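Local coordinates for FBP protein (Leishmania major, PDB 5OEY) that probably catalyses the magnesium-dependent hydrolysis of fructose 1,6-bisphosphate to fructose 6-phosphate and phosphate, working as a homotetramer of class 1 fructose-1,6-bisphosphatase subunits, at residues F116-D121 against G133-V138; L281-A286 against T312-R317. All coordinates share one frame; numbering follows the deposited sequence.

Contact 1 (F116-D121 with G133-V138) comes first along the chain, a hairpin pair in the mixed beta-sheet of the N-terminal domain. Contact 2 (L281-A286 with T312-R317) follows in the C-terminal domain, where the start of helix 281-294 meets the loop before strand 317-323. The two lie about 11 Å apart, centre to centre, and their residues touch: Y283 packs on the backbone of F117, and I135 on the carbonyl of Y283. The manganese ion of chain O is shared, with D118 and D121 from contact 1 and E284 from contact 2, so the metal site draws ligands from both domains and lies where they meet.

Contact 1. Residues F116-D121 against G133-V138; sequences FFDPLD and GSIWGV. With MN (manganese (II) ion), chain N; MN (manganese (II) ion), chain O.
The metal-binding end of a beta hairpin, formed by strands 113-121 and 132-140, brings F116-D121 against G133-V138 in an antiparallel ladder. F116 and G137 form a hydrogen-bonded pair with F116 N to G137 O at 3.0 Å, and D118 and I135 form the next such pair. Between them F117 faces W136 in a non-hydrogen-bonded pair, their CB atoms 4.0 Å apart. With CG between the backbone N and the carbonyl carbon (chi1 60°), the F117 ring leads away from W136 and meets that of F81. Past D118 the chain turns at P119 and L120, and a beta bulge shifts the register by one residue before D121 pairs with G133. S134 OG spans this corner, donating to P119 O at 2.7 Å from above the carbonyl plane, and also hydrogen-bonds Y173. Beyond it, D121 N reaches G133 O at 2.7 Å.

The carboxylate of D118 bridges two manganese ions: OD1 binds that of chain N at 2.1 Å, OD2 that of chain O at the same distance. L120 O joins the first ion at 2.3 Å, while D121 OD1 joins the second at 2.2 Å. With OD1 on the metal and OD2 on V253 N, the carboxylate of D121, a residue of the fructose 6-phosphate site, is pinned at both oxygens. The bulged corner thus supplies ligands to both ions from one short segment, with E97 and E284 adding others, and the cations probably offset the repulsion between the clustered carboxylates.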
ATOM      1  N   PHE C 116     -17.585  14.690  19.553  1.00 24.23           N
ATOM      2  CA  PHE C 116     -16.484  15.487  20.079  1.00 23.31           C
ATOM      3  C   PHE C 116     -15.246  14.670  19.898  1.00 22.01           C
ATOM      4  O   PHE C 116     -15.245  13.504  20.261  1.00 22.27           O
ATOM      5  CB  PHE C 116     -16.740  15.835  21.542  1.00 23.33           C
ATOM      6  CG  PHE C 116     -17.953  16.677  21.720  1.00 24.99           C
ATOM      7  CD1 PHE C 116     -19.215  16.089  21.847  1.00 25.00           C
ATOM      8  CD2 PHE C 116     -17.867  18.056  21.627  1.00 26.28           C
ATOM      9  CE1 PHE C 116     -20.361  16.850  21.916  1.00 25.51           C
ATOM     10  CE2 PHE C 116     -19.017  18.835  21.716  1.00 27.71           C
ATOM     11  CZ  PHE C 116     -20.265  18.227  21.857  1.00 27.40           C
ATOM     12  N   PHE C 117     -14.224  15.237  19.278  1.00 20.54           N
ATOM     13  CA  PHE C 117     -13.063  14.445  18.955  1.00 20.83           C
ATOM     14  C   PHE C 117     -11.733  15.163  19.115  1.00 20.91           C
ATOM     15  O   PHE C 117     -11.632  16.376  18.949  1.00 20.53           O
ATOM     16  CB  PHE C 117     -13.189  13.871  17.524  1.00 21.40           C
ATOM     17  CG  PHE C 117     -13.304  14.912  16.448  1.00 20.71           C
ATOM     18  CD1 PHE C 117     -14.539  15.390  16.066  1.00 20.29           C
ATOM     19  CD2 PHE C 117     -12.163  15.405  15.818  1.00 20.40           C
ATOM     20  CE1 PHE C 117     -14.632  16.359  15.080  1.00 20.95           C
ATOM     21  CE2 PHE C 117     -12.253  16.370  14.838  1.00 20.09           C
ATOM     22  CZ  PHE C 117     -13.489  16.847  14.465  1.00 20.53           C
ATOM     23  N   ASP C 118     -10.716  14.375  19.440  1.00 21.27           N
ATOM     24  CA  ASP C 118      -9.324  14.805  19.393  1.00 21.90           C
ATOM     25  C   ASP C 118      -8.762  14.154  18.141  1.00 21.32           C
ATOM     26  O   ASP C 118      -8.491  12.964  18.140  1.00 21.31           O
ATOM     27  CB  ASP C 118      -8.559  14.317  20.633  1.00 22.24           C
ATOM     28  CG  ASP C 118      -7.109  14.743  20.643  1.00 21.85           C
ATOM     29  OD1 ASP C 118      -6.659  15.500  19.764  1.00 24.02           O
ATOM     30  OD2 ASP C 118      -6.415  14.376  21.565  1.00 20.59           O
ATOM     31  N   PRO C 119      -8.603  14.918  17.072  1.00 21.88           N
ATOM     32  CA  PRO C 119      -8.260  14.287  15.807  1.00 23.33           C
ATOM     33  C   PRO C 119      -6.844  13.726  15.754  1.00 21.98           C
ATOM     34  O   PRO C 119      -6.600  12.785  14.993  1.00 21.68           O
ATOM     35  CB  PRO C 119      -8.424  15.431  14.808  1.00 24.57           C
ATOM     36  CG  PRO C 119      -8.064  16.637  15.597  1.00 24.01           C
ATOM     37  CD  PRO C 119      -8.675  16.380  16.941  1.00 23.11           C
ATOM     38  N   LEU C 120      -5.947  14.276  16.563  1.00 21.52           N
ATOM     39  CA  LEU C 120      -4.620  13.689  16.740  1.00 23.23           C
ATOM     40  C   LEU C 120      -4.055  13.904  18.134  1.00 24.63           C
ATOM     41  O   LEU C 120      -3.695  15.009  18.506  1.00 25.86           O
ATOM     42  CB  LEU C 120      -3.643  14.229  15.712  1.00 23.79           C
ATOM     43  CG  LEU C 120      -2.277  13.558  15.648  1.00 23.83           C
ATOM     44  CD1 LEU C 120      -2.393  12.088  15.288  1.00 23.25           C
ATOM     45  CD2 LEU C 120      -1.474  14.230  14.576  1.00 25.39           C
ATOM     46  N   ASP C 121      -3.979  12.810  18.879  1.00 26.58           N
ATOM     47  CA  ASP C 121      -3.514  12.798  20.243  1.00 29.09           C
ATOM     48  C   ASP C 121      -2.055  12.369  20.307  1.00 29.96           C
ATOM     49  O   ASP C 121      -1.675  11.383  19.724  1.00 28.17           O
ATOM     50  CB  ASP C 121      -4.366  11.848  21.077  1.00 29.32           C
ATOM     51  CG  ASP C 121      -3.825  11.664  22.480  1.00 30.26           C
ATOM     52  OD1 ASP C 121      -3.940  12.612  23.292  1.00 27.04           O
ATOM     53  OD2 ASP C 121      -3.264  10.563  22.720  1.00 35.03           O
ATOM     54  N   GLY C 133      -2.643   8.856  18.351  1.00 15.29           N
ATOM     55  CA  GLY C 133      -3.980   8.322  18.207  1.00 14.89           C
ATOM     56  C   GLY C 133      -5.024   9.368  17.862  1.00 14.66           C
ATOM     57  O   GLY C 133      -4.711  10.529  17.705  1.00 15.31           O
ATOM     58  N   SER C 134      -6.280   8.953  17.770  1.00 13.54           N
ATOM     59  CA  SER C 134      -7.401   9.868  17.621  1.00 12.35           C
ATOM     60  C   SER C 134      -8.431   9.385  18.609  1.00 12.70           C
ATOM     61  O   SER C 134      -8.519   8.190  18.864  1.00 13.03           O
ATOM     62  CB  SER C 134      -7.945   9.802  16.204  1.00 11.67           C
ATOM     63  OG  SER C 134      -6.970  10.117  15.246  1.00 10.87           O
ATOM     64  N   ILE C 135      -9.232  10.285  19.163  1.00 13.29           N
ATOM     65  CA  ILE C 135     -10.250   9.910  20.164  1.00 13.76           C
ATOM     66  C   ILE C 135     -11.567  10.580  19.787  1.00 14.15           C
ATOM     67  O   ILE C 135     -11.570  11.707  19.337  1.00 14.16           O
ATOM     68  CB  ILE C 135      -9.852  10.357  21.575  1.00 13.76           C
ATOM     69  CG1 ILE C 135      -8.461   9.840  21.930  1.00 14.15           C
ATOM     70  CG2 ILE C 135     -10.841   9.846  22.622  1.00 13.63           C
ATOM     71  CD1 ILE C 135      -7.828  10.546  23.113  1.00 14.54           C
ATOM     72  N   TRP C 136     -12.687   9.887  19.978  1.00 14.98           N
ATOM     73  CA  TRP C 136     -14.006  10.485  19.738  1.00 15.92           C
ATOM     74  C   TRP C 136     -15.012   9.971  20.763  1.00 16.85           C
ATOM     75  O   TRP C 136     -14.959   8.811  21.161  1.00 16.62           O
ATOM     76  CB  TRP C 136     -14.519  10.221  18.289  1.00 15.89           C
ATOM     77  CG  TRP C 136     -14.604   8.779  17.981  1.00 15.47           C
ATOM     78  CD1 TRP C 136     -15.642   7.959  18.235  1.00 15.77           C
ATOM     79  CD2 TRP C 136     -13.586   7.983  17.418  1.00 15.53           C
ATOM     80  NE1 TRP C 136     -15.343   6.692  17.852  1.00 16.22           N
ATOM     81  CE2 TRP C 136     -14.073   6.679  17.350  1.00 16.04           C
ATOM     82  CE3 TRP C 136     -12.289   8.245  16.976  1.00 16.24           C
ATOM     83  CZ2 TRP C 136     -13.323   5.628  16.843  1.00 16.55           C
ATOM     84  CZ3 TRP C 136     -11.532   7.203  16.470  1.00 16.34           C
ATOM     85  CH2 TRP C 136     -12.057   5.911  16.399  1.00 16.77           C
ATOM     86  N   GLY C 137     -15.958  10.839  21.114  1.00 18.02           N
ATOM     87  CA  GLY C 137     -17.110  10.500  21.927  1.00 18.75           C
ATOM     88  C   GLY C 137     -18.340  10.913  21.175  1.00 19.76           C
ATOM     89  O   GLY C 137     -18.360  11.974  20.583  1.00 20.11           O
ATOM     90  N   VAL C 138     -19.364  10.067  21.199  1.00 22.20           N
ATOM     91  CA  VAL C 138     -20.614  10.303  20.470  1.00 23.85           C
ATOM     92  C   VAL C 138     -21.773  10.394  21.435  1.00 24.95           C
ATOM     93  O   VAL C 138     -22.059   9.442  22.163  1.00 25.19           O
ATOM     94  CB  VAL C 138     -20.911   9.163  19.466  1.00 23.96           C
ATOM     95  CG1 VAL C 138     -22.143   9.479  18.618  1.00 23.76           C
ATOM     96  CG2 VAL C 138     -19.705   8.948  18.549  1.00 24.77           C
TER
HETATM   97 MN    MN N 702      -4.790  16.338  20.014  1.00 31.35          MN
HETATM   98 MN    MN O 703      -4.913  14.546  23.076  1.00 20.99          MN
HETATM   99  O   HOH W   1      -4.841  17.304  18.453  1.00 33.86           O

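Contact 2. Residues L281-A286 against T312-R317; sequences LLYEAA and TRLHQR. With MN (manganese (II) ion), chain O.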
ATOM      1  N   LEU C 281     -12.235  17.163  29.005  1.00 28.34           N
ATOM      2  CA  LEU C 281     -13.316  16.244  29.401  1.00 28.24           C
ATOM      3  C   LEU C 281     -14.036  15.644  28.203  1.00 27.63           C
ATOM      4  O   LEU C 281     -14.248  14.429  28.179  1.00 26.37           O
ATOM      5  CB  LEU C 281     -14.328  16.923  30.341  1.00 26.87           C
ATOM      6  CG  LEU C 281     -15.535  16.115  30.845  1.00 26.27           C
ATOM      7  CD1 LEU C 281     -15.077  14.988  31.744  1.00 25.82           C
ATOM      8  CD2 LEU C 281     -16.517  16.999  31.607  1.00 26.71           C
ATOM      9  N   LEU C 282     -14.413  16.485  27.235  1.00 27.22           N
ATOM     10  CA  LEU C 282     -15.356  16.066  26.164  1.00 27.64           C
ATOM     11  C   LEU C 282     -14.730  15.117  25.157  1.00 26.47           C
ATOM     12  O   LEU C 282     -15.358  14.139  24.773  1.00 25.00           O
ATOM     13  CB  LEU C 282     -15.928  17.268  25.395  1.00 28.79           C
ATOM     14  CG  LEU C 282     -17.145  18.005  25.911  1.00 31.53           C
ATOM     15  CD1 LEU C 282     -18.378  17.133  25.764  1.00 32.98           C
ATOM     16  CD2 LEU C 282     -16.944  18.379  27.366  1.00 33.72           C
ATOM     17  N   TYR C 283     -13.490  15.401  24.760  1.00 25.12           N
ATOM     18  CA  TYR C 283     -12.838  14.655  23.685  1.00 24.27           C
ATOM     19  C   TYR C 283     -11.602  13.846  24.056  1.00 23.24           C
ATOM     20  O   TYR C 283     -10.910  13.342  23.169  1.00 23.76           O
ATOM     21  CB  TYR C 283     -12.532  15.569  22.499  1.00 24.78           C
ATOM     22  CG  TYR C 283     -11.968  16.910  22.845  1.00 25.60           C
ATOM     23  CD1 TYR C 283     -10.597  17.049  23.094  1.00 27.17           C
ATOM     24  CD2 TYR C 283     -12.771  18.035  22.905  1.00 26.37           C
ATOM     25  CE1 TYR C 283     -10.037  18.273  23.401  1.00 27.44           C
ATOM     26  CE2 TYR C 283     -12.241  19.274  23.216  1.00 28.61           C
ATOM     27  CZ  TYR C 283     -10.864  19.401  23.462  1.00 29.24           C
ATOM     28  OH  TYR C 283     -10.330  20.664  23.771  1.00 27.98           O
ATOM     29  N   GLU C 284     -11.320  13.713  25.346  1.00 21.62           N
ATOM     30  CA  GLU C 284     -10.221  12.863  25.793  1.00 22.21           C
ATOM     31  C   GLU C 284     -10.656  11.998  26.950  1.00 22.55           C
ATOM     32  O   GLU C 284     -10.782  10.795  26.813  1.00 24.07           O
ATOM     33  CB  GLU C 284      -9.004  13.702  26.185  1.00 22.95           C
ATOM     34  CG  GLU C 284      -8.334  14.400  25.012  1.00 23.64           C
ATOM     35  CD  GLU C 284      -7.136  15.280  25.386  1.00 23.90           C
ATOM     36  OE1 GLU C 284      -7.177  15.931  26.445  1.00 23.52           O
ATOM     37  OE2 GLU C 284      -6.183  15.407  24.585  1.00 24.44           O
ATOM     38  N   ALA C 285     -10.957  12.622  28.080  1.00 22.78           N
ATOM     39  CA  ALA C 285     -11.234  11.892  29.303  1.00 21.05           C
ATOM     40  C   ALA C 285     -12.534  11.100  29.310  1.00 20.11           C
ATOM     41  O   ALA C 285     -12.538   9.955  29.741  1.00 20.53           O
ATOM     42  CB  ALA C 285     -11.208  12.847  30.479  1.00 21.75           C
ATOM     43  N   ALA C 286     -13.629  11.697  28.859  1.00 19.62           N
ATOM     44  CA  ALA C 286     -14.920  11.007  28.908  1.00 20.26           C
ATOM     45  C   ALA C 286     -15.039   9.831  27.920  1.00 20.44           C
ATOM     46  O   ALA C 286     -15.591   8.785  28.268  1.00 19.44           O
ATOM     47  CB  ALA C 286     -16.067  11.991  28.718  1.00 21.49           C
ATOM     48  N   THR C 312     -19.720  21.780  31.560  1.00 55.75           N
ATOM     49  CA  THR C 312     -19.984  23.227  31.595  1.00 56.28           C
ATOM     50  C   THR C 312     -19.548  23.949  30.303  1.00 56.69           C
ATOM     51  O   THR C 312     -20.106  24.994  29.977  1.00 59.37           O
ATOM     52  CB  THR C 312     -19.329  23.921  32.831  1.00 58.87           C
ATOM     53  OG1 THR C 312     -17.900  23.689  32.869  1.00 58.68           O
ATOM     54  CG2 THR C 312     -19.974  23.440  34.145  1.00 57.21           C
ATOM     55  N   ARG C 313     -18.568  23.405  29.574  1.00 51.29           N
ATOM     56  CA  ARG C 313     -17.904  24.135  28.495  1.00 49.78           C
ATOM     57  C   ARG C 313     -17.093  23.183  27.620  1.00 47.84           C
ATOM     58  O   ARG C 313     -16.558  22.193  28.109  1.00 51.52           O
ATOM     59  CB  ARG C 313     -17.008  25.210  29.149  1.00 52.61           C
ATOM     60  CG  ARG C 313     -15.769  25.664  28.386  1.00 58.41           C
ATOM     61  CD  ARG C 313     -14.948  26.634  29.212  1.00 62.01           C
ATOM     62  NE  ARG C 313     -13.740  26.047  29.802  1.00 68.66           N
ATOM     63  CZ  ARG C 313     -13.631  25.561  31.045  1.00 72.76           C
ATOM     64  NH1 ARG C 313     -14.659  25.573  31.896  1.00 71.94           N
ATOM     65  NH2 ARG C 313     -12.469  25.045  31.458  1.00 72.46           N
ATOM     66  N   LEU C 314     -16.972  23.503  26.331  1.00 44.16           N
ATOM     67  CA  LEU C 314     -16.368  22.578  25.358  1.00 39.71           C
ATOM     68  C   LEU C 314     -14.937  22.165  25.679  1.00 37.18           C
ATOM     69  O   LEU C 314     -14.639  20.964  25.713  1.00 38.84           O
ATOM     70  CB  LEU C 314     -16.516  23.105  23.927  1.00 39.13           C
ATOM     71  CG  LEU C 314     -15.683  22.478  22.796  1.00 41.19           C
ATOM     72  CD1 LEU C 314     -16.234  21.098  22.474  1.00 42.24           C
ATOM     73  CD2 LEU C 314     -15.565  23.302  21.512  1.00 40.14           C
ATOM     74  N   HIS C 315     -14.084  23.125  26.021  1.00 34.76           N
ATOM     75  CA  HIS C 315     -12.697  22.808  26.407  1.00 34.22           C
ATOM     76  C   HIS C 315     -12.447  22.721  27.917  1.00 33.85           C
ATOM     77  O   HIS C 315     -11.384  23.090  28.408  1.00 34.11           O
ATOM     78  CB  HIS C 315     -11.764  23.803  25.757  1.00 33.88           C
ATOM     79  CG  HIS C 315     -11.915  23.841  24.279  1.00 34.34           C
ATOM     80  ND1 HIS C 315     -11.459  22.823  23.473  1.00 36.96           N
ATOM     81  CD2 HIS C 315     -12.531  24.719  23.460  1.00 32.52           C
ATOM     82  CE1 HIS C 315     -11.723  23.109  22.214  1.00 33.92           C
ATOM     83  NE2 HIS C 315     -12.377  24.253  22.175  1.00 31.41           N
ATOM     84  N   GLN C 316     -13.438  22.217  28.642  1.00 33.39           N
ATOM     85  CA  GLN C 316     -13.310  21.922  30.056  1.00 34.05           C
ATOM     86  C   GLN C 316     -12.238  20.863  30.273  1.00 33.78           C
ATOM     87  O   GLN C 316     -12.071  19.990  29.443  1.00 32.71           O
ATOM     88  CB  GLN C 316     -14.658  21.417  30.580  1.00 34.56           C
ATOM     89  CG  GLN C 316     -14.728  21.114  32.053  1.00 36.06           C
ATOM     90  CD  GLN C 316     -16.072  20.526  32.441  1.00 40.54           C
ATOM     91  OE1 GLN C 316     -17.060  20.626  31.694  1.00 40.09           O
ATOM     92  NE2 GLN C 316     -16.130  19.927  33.633  1.00 41.52           N
ATOM     93  N   ARG C 317     -11.555  20.935  31.416  1.00 34.24           N
ATOM     94  CA  ARG C 317     -10.530  19.959  31.782  1.00 32.64           C
ATOM     95  C   ARG C 317     -10.812  19.204  33.061  1.00 33.19           C
ATOM     96  O   ARG C 317     -11.650  19.609  33.900  1.00 34.10           O
ATOM     97  CB  ARG C 317      -9.197  20.635  31.930  1.00 33.59           C
ATOM     98  CG  ARG C 317      -8.795  21.391  30.688  1.00 36.77           C
ATOM     99  CD  ARG C 317      -7.365  21.850  30.818  1.00 39.38           C
ATOM    100  NE  ARG C 317      -6.942  23.110  30.222  1.00 43.80           N
ATOM    101  CZ  ARG C 317      -5.987  23.252  29.300  1.00 49.41           C
ATOM    102  NH1 ARG C 317      -5.433  22.208  28.645  1.00 53.49           N
ATOM    103  NH2 ARG C 317      -5.636  24.483  28.982  1.00 48.82           N
TER
HETATM  104 MN    MN O 703      -4.913  14.546  23.076  1.00 20.99          MN
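L281 N, at the start of helix 281-294, donates to Q316 O at 2.9 Å, fastening the helix to a loop that makes a type I turn from R313 to Q316. Beside this bond the side chains of L281 and Q316 run alongside each other in the same direction. The L281 CD2 methyl lies against the terminal amide, 3.6 Å from Q316 NE2. The amide's oxygen, Q316 OE1, accepts from T312 N at 2.9 Å, and NE2 has a weak bond to S310 O, so both ends of the group are tied.

L282 lays its CD2 methyl 3.8 Å from L314 O, and F116 of the N-terminal domain touches the side chains of L282 and L314. The contact thus ties the first turn of the helix, widened to a pi-type turn at 281-285, to the loop that leads into strand 317-323 of the C-terminal sheet. From that widened turn E284 extends to the manganese ion of chain O, which its OE2 binds at 2.1 Å, and its OE1 makes a salt bridge with R280.

Y283 meets H315 rim to rim, with the planes at 72° and neither ring over the other's face. Its CG sits between the backbone N and the carbonyl carbon (chi1 43°), and from there the ring carries OH to H315. A hydrogen bond joins Y283 OH to H315 ND1, near the imidazole plane; its modelled length of 2.5 Å is doubtful at this resolution. The Y283 CE2 edge also approaches L314 CD1, at 4.5 Å. H315 NE2, the other nitrogen of the imidazole, makes weak hydrogen bonds with E99 O and E100 O.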